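Local atomic coordinates of taurocyamine kinase (Schistosoma mansoni, PDB entry 4WOD), a protein that reversibly transfers phosphate between ATP and guanidino substrates such as taurocyamine, yielding N-phosphotaurocyamine and ADP in a magnesium-dependent reaction. Residues T403-T408 against T427-C432; S157-G162 against Y240-D245; L645-L650 against E711-L716. The protein carries 4 engineered substitutions. One frame throughout, in Å; residues are numbered along the deposited sequence.

Interaction 1 of 3, residues T403-T408 against T427-C432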
loop_
_atom_site.group_PDB
_atom_site.type_symbol
_atom_site.label_atom_id
_atom_site.label_comp_id
_atom_site.label_asym_id
_atom_site.label_seq_id
_atom_site.Cartn_x
_atom_site.Cartn_y
_atom_site.Cartn_z
ATOM N N THR A 403 -28.185 -2.957 0.432
ATOM C CA THR A 403 -29.070 -2.083 -0.333
ATOM C C THR A 403 -29.429 -2.766 -1.639
ATOM O O THR A 403 -28.871 -3.809 -1.989
ATOM C CB THR A 403 -28.429 -0.724 -0.639
ATOM O OG1 THR A 403 -27.263 -0.923 -1.451
ATOM C CG2 THR A 403 -28.043 -0.026 0.635
ATOM N N THR A 404 -30.340 -2.150 -2.384
ATOM C CA THR A 404 -30.848 -2.740 -3.604
ATOM C C THR A 404 -29.701 -2.998 -4.565
ATOM O O THR A 404 -29.728 -3.951 -5.339
ATOM C CB THR A 404 -31.921 -1.832 -4.272
ATOM O OG1 THR A 404 -32.975 -1.580 -3.333
ATOM C CG2 THR A 404 -32.516 -2.514 -5.482
ATOM N N HIS A 405 -28.669 -2.164 -4.485
ATOM C CA HIS A 405 -27.577 -2.260 -5.436
ATOM C C HIS A 405 -26.271 -2.762 -4.820
ATOM O O HIS A 405 -25.228 -2.747 -5.467
ATOM C CB HIS A 405 -27.409 -0.915 -6.109
ATOM C CG HIS A 405 -28.704 -0.387 -6.645
ATOM N ND1 HIS A 405 -29.221 0.837 -6.280
ATOM C CD2 HIS A 405 -29.621 -0.955 -7.467
ATOM C CE1 HIS A 405 -30.382 1.021 -6.887
ATOM N NE2 HIS A 405 -30.648 -0.052 -7.615
ATOM N N GLY A 406 -26.348 -3.247 -3.583
ATOM C CA GLY A 406 -25.263 -4.052 -3.048
ATOM C C GLY A 406 -24.395 -3.484 -1.940
ATOM O O GLY A 406 -23.395 -4.100 -1.558
ATOM N N ALA A 407 -24.769 -2.328 -1.404
ATOM C CA ALA A 407 -23.997 -1.721 -0.344
ATOM C C ALA A 407 -24.315 -2.360 1.025
ATOM O O ALA A 407 -25.463 -2.743 1.317
ATOM C CB ALA A 407 -24.251 -0.215 -0.309
ATOM N N THR A 408 -23.286 -2.485 1.849
ATOM C CA THR A 408 -23.436 -3.079 3.175
ATOM C C THR A 408 -22.918 -2.154 4.261
ATOM O O THR A 408 -22.182 -1.196 3.978
ATOM C CB THR A 408 -22.685 -4.420 3.280
ATOM O OG1 THR A 408 -21.269 -4.186 3.197
ATOM C CG2 THR A 408 -23.121 -5.372 2.166
ATOM N N THR A 427 -20.229 5.862 2.970
ATOM C CA THR A 427 -21.362 5.080 2.479
ATOM C C THR A 427 -21.153 4.569 1.032
ATOM O O THR A 427 -20.244 5.029 0.330
ATOM C CB THR A 427 -22.648 5.911 2.565
ATOM O OG1 THR A 427 -22.511 7.076 1.737
ATOM C CG2 THR A 427 -22.894 6.359 4.024
ATOM N N GLY A 428 -21.979 3.610 0.605
ATOM C CA GLY A 428 -21.815 2.974 -0.700
ATOM C C GLY A 428 -22.744 3.504 -1.790
ATOM O O GLY A 428 -22.467 3.354 -2.973
ATOM N N GLU A 429 -23.845 4.112 -1.385
ATOM C CA GLU A 429 -24.807 4.728 -2.312
ATOM C C GLU A 429 -25.848 5.488 -1.495
ATOM O O GLU A 429 -25.951 5.286 -0.287
ATOM C CB GLU A 429 -25.483 3.676 -3.201
ATOM C CG GLU A 429 -26.422 2.732 -2.465
ATOM C CD GLU A 429 -27.264 1.926 -3.435
ATOM O OE1 GLU A 429 -27.777 2.528 -4.404
ATOM O OE2 GLU A 429 -27.387 0.691 -3.262
ATOM N N ALA A 430 -26.637 6.331 -2.153
ATOM C CA ALA A 430 -27.607 7.167 -1.479
ATOM C C ALA A 430 -28.565 6.354 -0.631
ATOM O O ALA A 430 -28.983 6.812 0.433
ATOM C CB ALA A 430 -28.397 8.004 -2.496
ATOM N N GLU A 431 -28.912 5.159 -1.107
ATOM C CA GLU A 431 -29.912 4.327 -0.435
ATOM C C GLU A 431 -29.442 3.898 0.962
ATOM O O GLU A 431 -30.242 3.526 1.827
ATOM C CB GLU A 431 -30.243 3.098 -1.287
ATOM C CG GLU A 431 -31.426 2.286 -0.757
ATOM C CD GLU A 431 -31.666 1.020 -1.556
ATOM O OE1 GLU A 431 -31.746 1.115 -2.796
ATOM O OE2 GLU A 431 -31.765 -0.071 -0.947
ATOM N N CYS A 432 -28.137 3.959 1.176
ATOM C CA CYS A 432 -27.569 3.649 2.480
ATOM C C CYS A 432 -28.237 4.465 3.591
ATOM O O CYS A 432 -28.432 3.962 4.708
ATOM C CB CYS A 432 -26.052 3.890 2.459
ATOM S SG CYS A 432 -25.124 2.592 1.612
#
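Two carboxylates, Glu-429 and Glu-431, reach from one loop into the turn formed by Thr-403 to Gly-406 and make all of the hydrogen bonds between the segments. Glu-429 serves His-405 and Thr-403. His-405 ND1 donates to Glu-429 OE1 at 2.9 Å, almost straight (172°), with the oxygen in the ring plane and using its syn lone pair. The other oxygen, OE2, meets Thr-403 OG1 tip to tip, at a modelled separation so short that its exact value is doubtful. Thr-404 N reaches Glu-431 OE2 at 2.9 Å from above the carboxylate plane, and Thr-404 OG1 meets the syn side of Glu-431 OE1 at 3.0 Å. Within 403-408, Thr-403 OG1 accepts Ala-407 N, just past the turn, at 2.9 Å.

Apolar packing is smaller. Ala-407 CB rests 3.5 Å from Cys-432 SG, a sulfur that also accepts Gly-428 N.

The two loops flank helix 409-418 in the N-terminal domain of the second phosphagen kinase unit. His-405 ND1, Thr-404 N and Thr-404 OG1 supply donors to the two acids, which would be expected to favour their ionised forms.

Interaction 2 of 3, residues S157-G162 against Y240-D245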
loop_
_atom_site.group_PDB
_atom_site.type_symbol
_atom_site.label_atom_id
_atom_site.label_comp_id
_atom_site.label_asym_id
_atom_site.label_seq_id
_atom_site.Cartn_x
_atom_site.Cartn_y
_atom_site.Cartn_z
ATOM N N SER A 157 21.137 -40.104 4.114
ATOM C CA SER A 157 20.556 -41.451 4.097
ATOM C C SER A 157 19.138 -41.492 3.544
ATOM O O SER A 157 18.636 -40.507 3.014
ATOM C CB SER A 157 20.563 -42.071 5.506
ATOM O OG SER A 157 21.874 -42.438 5.917
ATOM N N GLY A 158 18.523 -42.665 3.693
ATOM C CA GLY A 158 17.180 -42.993 3.242
ATOM C C GLY A 158 16.381 -42.026 2.396
ATOM O O GLY A 158 16.527 -41.995 1.181
ATOM N N GLU A 159 15.527 -41.246 3.051
ATOM C CA GLU A 159 14.602 -40.321 2.381
ATOM C C GLU A 159 15.277 -39.424 1.350
ATOM O O GLU A 159 14.700 -39.097 0.310
ATOM C CB GLU A 159 13.897 -39.445 3.419
ATOM C CG GLU A 159 12.885 -38.478 2.826
ATOM C CD GLU A 159 12.155 -37.694 3.888
ATOM O OE1 GLU A 159 12.695 -37.580 5.008
ATOM O OE2 GLU A 159 11.040 -37.203 3.605
ATOM N N TYR A 160 16.514 -39.046 1.631
ATOM C CA TYR A 160 17.194 -38.073 0.797
ATOM C C TYR A 160 17.967 -38.706 -0.346
ATOM O O TYR A 160 18.567 -37.994 -1.148
ATOM C CB TYR A 160 18.103 -37.211 1.672
ATOM C CG TYR A 160 17.297 -36.571 2.777
ATOM C CD1 TYR A 160 16.491 -35.471 2.526
ATOM C CD2 TYR A 160 17.296 -37.105 4.049
ATOM C CE1 TYR A 160 15.736 -34.898 3.530
ATOM C CE2 TYR A 160 16.545 -36.550 5.052
ATOM C CZ TYR A 160 15.764 -35.447 4.787
ATOM O OH TYR A 160 15.022 -34.906 5.802
ATOM N N GLU A 161 17.919 -40.032 -0.453
ATOM C CA GLU A 161 18.651 -40.710 -1.517
ATOM C C GLU A 161 18.165 -40.238 -2.871
ATOM O O GLU A 161 16.963 -40.097 -3.099
ATOM C CB GLU A 161 18.519 -42.232 -1.410
ATOM C CG GLU A 161 19.313 -42.967 -2.479
ATOM C CD GLU A 161 20.217 -44.047 -1.912
ATOM O OE1 GLU A 161 19.795 -45.224 -1.893
ATOM O OE2 GLU A 161 21.349 -43.721 -1.491
ATOM N N GLY A 162 19.103 -39.978 -3.773
ATOM C CA GLY A 162 18.753 -39.395 -5.052
ATOM C C GLY A 162 19.948 -39.198 -5.961
ATOM O O GLY A 162 20.943 -39.901 -5.848
ATOM N N TYR A 240 8.539 -29.014 6.223
ATOM C CA TYR A 240 9.458 -28.333 7.133
ATOM C C TYR A 240 10.360 -29.314 7.860
ATOM O O TYR A 240 11.555 -29.081 7.970
ATOM C CB TYR A 240 8.679 -27.493 8.137
ATOM C CG TYR A 240 9.501 -26.820 9.220
ATOM C CD1 TYR A 240 10.201 -25.648 8.969
ATOM C CD2 TYR A 240 9.536 -27.340 10.505
ATOM C CE1 TYR A 240 10.926 -25.012 9.965
ATOM C CE2 TYR A 240 10.267 -26.730 11.508
ATOM C CZ TYR A 240 10.965 -25.566 11.235
ATOM O OH TYR A 240 11.678 -24.957 12.241
ATOM N N LYS A 241 9.777 -30.402 8.360
ATOM C CA LYS A 241 10.562 -31.452 8.997
ATOM C C LYS A 241 11.580 -32.038 8.038
ATOM O O LYS A 241 12.725 -32.271 8.423
ATOM C CB LYS A 241 9.660 -32.570 9.524
ATOM C CG LYS A 241 9.074 -32.289 10.888
ATOM C CD LYS A 241 8.216 -33.456 11.388
ATOM C CE LYS A 241 7.341 -32.999 12.560
ATOM N NZ LYS A 241 6.694 -34.122 13.331
ATOM N N ARG A 242 11.162 -32.289 6.800
ATOM C CA ARG A 242 12.051 -32.870 5.794
ATOM C C ARG A 242 13.241 -31.946 5.551
ATOM O O ARG A 242 14.384 -32.392 5.483
ATOM C CB ARG A 242 11.311 -33.123 4.480
ATOM C CG ARG A 242 12.139 -33.785 3.400
ATOM C CD ARG A 242 11.329 -33.861 2.117
ATOM N NE ARG A 242 9.975 -34.227 2.476
ATOM C CZ ARG A 242 8.875 -33.655 2.009
ATOM N NH1 ARG A 242 8.936 -32.698 1.104
ATOM N NH2 ARG A 242 7.701 -34.073 2.449
ATOM N N LEU A 243 12.954 -30.651 5.443
ATOM C CA LEU A 243 14.006 -29.657 5.291
ATOM C C LEU A 243 14.935 -29.607 6.493
ATOM O O LEU A 243 16.154 -29.605 6.331
ATOM C CB LEU A 243 13.422 -28.272 5.070
ATOM C CG LEU A 243 14.490 -27.190 4.872
ATOM C CD1 LEU A 243 15.275 -27.424 3.594
ATOM C CD2 LEU A 243 13.838 -25.806 4.842
ATOM N N ALA A 244 14.356 -29.547 7.694
ATOM C CA ALA A 244 15.134 -29.388 8.917
ATOM C C ALA A 244 16.074 -30.574 9.106
ATOM O O ALA A 244 17.249 -30.397 9.437
ATOM C CB ALA A 244 14.226 -29.246 10.118
ATOM N N ASP A 245 15.553 -31.782 8.905
ATOM C CA ASP A 245 16.368 -32.996 9.077
ATOM C C ASP A 245 17.611 -32.974 8.193
ATOM O O ASP A 245 18.710 -33.267 8.663
ATOM C CB ASP A 245 15.568 -34.262 8.773
ATOM C CG ASP A 245 14.650 -34.670 9.909
ATOM O OD1 ASP A 245 14.819 -34.147 11.032
ATOM O OD2 ASP A 245 13.772 -35.535 9.679
HETATM O O HOH W 1 13.799 -36.813 7.293
#
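Tyr-160 OH is held by two partners, donating to the backbone oxygen of Arg-242 and hydrogen-bonded also to a water. The Tyr-160 OH to Arg-242 O bond is short, 2.6 Å, and lies in the carbonyl plane on a lone pair, with a C=O...donor angle of 125°. The phenol end therefore attaches to the main chain of helix 236-251. The ring reaches out from its short 3-10 segment, and Tyr-160 CE1 lies 3.8 Å from Arg-242 CG. Asp-245 CB, about one turn further along, comes to 3.1 Å from Tyr-160 OH.

The water lies 2.7 Å from Tyr-160 OH and equally close to Glu-159 OE1 and Asp-245 OD2. It links two acids, and would be expected to ease the repulsion between them. The other oxygen of Glu-159, OE2, forms a salt bridge to Arg-242 NE, long at 3.4 Å and weak as a hydrogen bond, at the edge of the guanidinium and with the carboxylate and guanidinium planes 69° apart. The guanidinium has firmer partners beyond the segments: NH2 bonds Gln-231 OE1 and NH1 bonds Asn-214 O. Phe-215 meets the Tyr-160 ring edge-to-face.

The contact joins the loop leading into edge strand 162-166 to the helix lying against the large antiparallel sheet, where Leu-243 packs on strands 117-126 and 225-232. This pairing of sheet and covering helix belongs to the C-terminal catalytic domain of the phosphagen kinase fold.

Interaction 3 of 3, residues L645-L650 against E711-L716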
loop_
_atom_site.group_PDB
_atom_site.type_symbol
_atom_site.label_atom_id
_atom_site.label_comp_id
_atom_site.label_asym_id
_atom_site.label_seq_id
_atom_site.Cartn_x
_atom_site.Cartn_y
_atom_site.Cartn_z
ATOM N N LEU A 645 -6.095 33.079 5.462
ATOM C CA LEU A 645 -6.078 34.302 6.267
ATOM C C LEU A 645 -4.747 34.546 6.989
ATOM O O LEU A 645 -4.228 33.665 7.686
ATOM C CB LEU A 645 -7.216 34.259 7.289
ATOM C CG LEU A 645 -7.497 35.516 8.118
ATOM C CD1 LEU A 645 -7.958 36.657 7.230
ATOM C CD2 LEU A 645 -8.528 35.226 9.199
ATOM N N LYS A 646 -4.207 35.752 6.827
ATOM C CA LYS A 646 -3.001 36.159 7.555
ATOM C C LYS A 646 -3.347 36.917 8.831
ATOM O O LYS A 646 -3.757 38.075 8.789
ATOM C CB LYS A 646 -2.099 37.023 6.675
ATOM C CG LYS A 646 -1.695 36.363 5.373
ATOM C CD LYS A 646 -0.597 37.143 4.682
ATOM C CE LYS A 646 -1.019 38.570 4.436
ATOM N NZ LYS A 646 -0.003 39.306 3.640
ATOM N N ILE A 647 -3.188 36.251 9.965
ATOM C CA ILE A 647 -3.418 36.889 11.251
ATOM C C ILE A 647 -2.270 36.598 12.223
ATOM O O ILE A 647 -2.428 35.833 13.169
ATOM C CB ILE A 647 -4.772 36.444 11.866
ATOM C CG1 ILE A 647 -4.965 34.931 11.744
ATOM C CG2 ILE A 647 -5.923 37.148 11.180
ATOM C CD1 ILE A 647 -6.207 34.429 12.444
ATOM N N PRO A 648 -1.102 37.221 11.988
ATOM C CA PRO A 648 0.103 36.994 12.795
ATOM C C PRO A 648 -0.121 37.271 14.280
ATOM O O PRO A 648 0.346 36.505 15.137
ATOM C CB PRO A 648 1.108 37.991 12.209
ATOM C CG PRO A 648 0.635 38.235 10.834
ATOM C CD PRO A 648 -0.856 38.208 10.925
ATOM N N LYS A 649 -0.849 38.344 14.577
ATOM C CA LYS A 649 -1.068 38.746 15.950
ATOM C C LYS A 649 -1.946 37.728 16.651
ATOM O O LYS A 649 -1.542 37.122 17.640
ATOM C CB LYS A 649 -1.728 40.118 16.020
ATOM C CG LYS A 649 -0.808 41.259 16.483
ATOM C CD LYS A 649 -1.057 42.472 15.620
ATOM C CE LYS A 649 0.149 43.354 15.410
ATOM N NZ LYS A 649 0.065 44.038 14.086
ATOM N N LEU A 650 -3.165 37.571 16.142
ATOM C CA LEU A 650 -4.192 36.764 16.788
ATOM C C LEU A 650 -3.789 35.297 16.943
ATOM O O LEU A 650 -4.164 34.650 17.924
ATOM C CB LEU A 650 -5.498 36.872 16.002
ATOM C CG LEU A 650 -6.645 35.926 16.351
ATOM C CD1 LEU A 650 -7.058 36.061 17.809
ATOM C CD2 LEU A 650 -7.814 36.236 15.443
ATOM N N GLU A 711 -11.149 42.255 12.151
ATOM C CA GLU A 711 -11.279 43.434 12.991
ATOM C C GLU A 711 -10.685 43.202 14.382
ATOM O O GLU A 711 -10.266 44.149 15.045
ATOM C CB GLU A 711 -12.739 43.877 13.087
ATOM C CG GLU A 711 -13.017 45.075 12.210
ATOM C CD GLU A 711 -12.468 46.348 12.810
ATOM O OE1 GLU A 711 -11.914 46.288 13.927
ATOM O OE2 GLU A 711 -12.533 47.401 12.144
ATOM N N ILE A 712 -10.638 41.947 14.823
ATOM C CA ILE A 712 -9.933 41.622 16.058
ATOM C C ILE A 712 -8.443 41.845 15.848
ATOM O O ILE A 712 -7.767 42.398 16.711
ATOM C CB ILE A 712 -10.175 40.166 16.522
ATOM C CG1 ILE A 712 -11.629 39.969 16.971
ATOM C CG2 ILE A 712 -9.219 39.789 17.647
ATOM C CD1 ILE A 712 -12.070 40.932 18.032
ATOM N N GLU A 713 -7.951 41.425 14.685
ATOM C CA GLU A 713 -6.528 41.471 14.356
ATOM C C GLU A 713 -5.925 42.873 14.391
ATOM O O GLU A 713 -4.859 43.057 14.960
ATOM C CB GLU A 713 -6.294 40.842 12.973
ATOM C CG GLU A 713 -4.850 40.833 12.465
ATOM C CD GLU A 713 -3.917 39.943 13.263
ATOM O OE1 GLU A 713 -4.383 39.179 14.135
ATOM O OE2 GLU A 713 -2.702 40.001 12.992
ATOM N N LYS A 714 -6.590 43.848 13.772
ATOM C CA LYS A 714 -6.102 45.230 13.769
ATOM C C LYS A 714 -6.120 45.765 15.195
ATOM O O LYS A 714 -5.353 46.665 15.544
ATOM C CB LYS A 714 -6.942 46.139 12.854
ATOM C CG LYS A 714 -8.341 45.636 12.610
ATOM C CD LYS A 714 -9.212 46.442 11.626
ATOM C CE LYS A 714 -8.807 46.323 10.159
ATOM N NZ LYS A 714 -9.847 46.968 9.287
ATOM N N GLY A 715 -6.985 45.182 16.024
ATOM C CA GLY A 715 -7.098 45.567 17.419
ATOM C C GLY A 715 -5.853 45.289 18.243
ATOM O O GLY A 715 -5.623 45.950 19.251
ATOM N N LEU A 716 -5.035 44.332 17.810
ATOM C CA LEU A 716 -3.819 43.970 18.541
ATOM C C LEU A 716 -2.590 44.763 18.079
ATOM O O LEU A 716 -1.435 44.390 18.322
ATOM C CB LEU A 716 -3.553 42.473 18.398
ATOM C CG LEU A 716 -4.717 41.581 18.841
ATOM C CD1 LEU A 716 -4.500 40.138 18.408
ATOM C CD2 LEU A 716 -4.935 41.664 20.345
ATOM O OXT LEU A 716 -2.729 45.805 17.439
#
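Glu-713 places its carboxylate against two successive backbone N-H groups, those of Lys-649 and Leu-650. Glu-713 OE2 accepts Lys-649 N at 2.9 Å and Glu-713 OE1 accepts Leu-650 N at 2.8 Å, each through its syn lone pair and with similar angles of 154° and 155°. One oxygen for each N-H fixes the rotation of the group. The Glu-713 side chain leaves with CG anti to the backbone N and bends at chi2 (67°), placing CD nearer the loop.

Carbon lines the carboxylate closely. Ile-647 CB lies 3.6 Å from Glu-713 OE1, Pro-648 CD 3.3 Å from Glu-713 OE2, and the CB atoms of Lys-649 and Leu-650 also come near. Beside this, Lys-649 and Leu-716 run antiparallel alongside one another: Lys-649 CG meets Leu-716 CB at 3.6 Å, and Lys-649 CD approaches the C-terminal oxygen O of Leu-716. Leu-650 adds looser contacts, CD1 to Ile-712 CG2 at 4.3 Å and CB to Leu-716 CD1.

Further out, Ser-651 OG bonds the carbonyls of Ile-647 and Pro-648, Ser-652 OG bonds that of Lys-649, and Phe-479 touches Glu-713.

In the C-terminal catalytic domain of the second unit, a buried acid satisfied by main-chain donors thus ties the end of helix 695-715 to the turn after strand 639-646; those two N-H dipoles would be expected to stabilise its negative charge.

Along the chain the three contacts follow in series, interaction 2, then 1, then 3, and none touches another. Interaction 2 belongs to the catalytic domain of the first phosphagen kinase unit, with its own eight-stranded antiparallel sheet. Interactions 1 and 3 fall in the second unit, in the N-terminal domain and the C-terminal catalytic domain respectively, their centres about 47 Å apart. The centres of interactions 2 and 3 are about 79 Å apart, on opposite sides of the chain's centre. Both join a loop next to a sheet strand to a helix, but in separate copies of the sheet, whereas interaction 1 joins two loops flanking helix 409-418. The two copies of the sheet reflect the duplicated architecture of the enzyme.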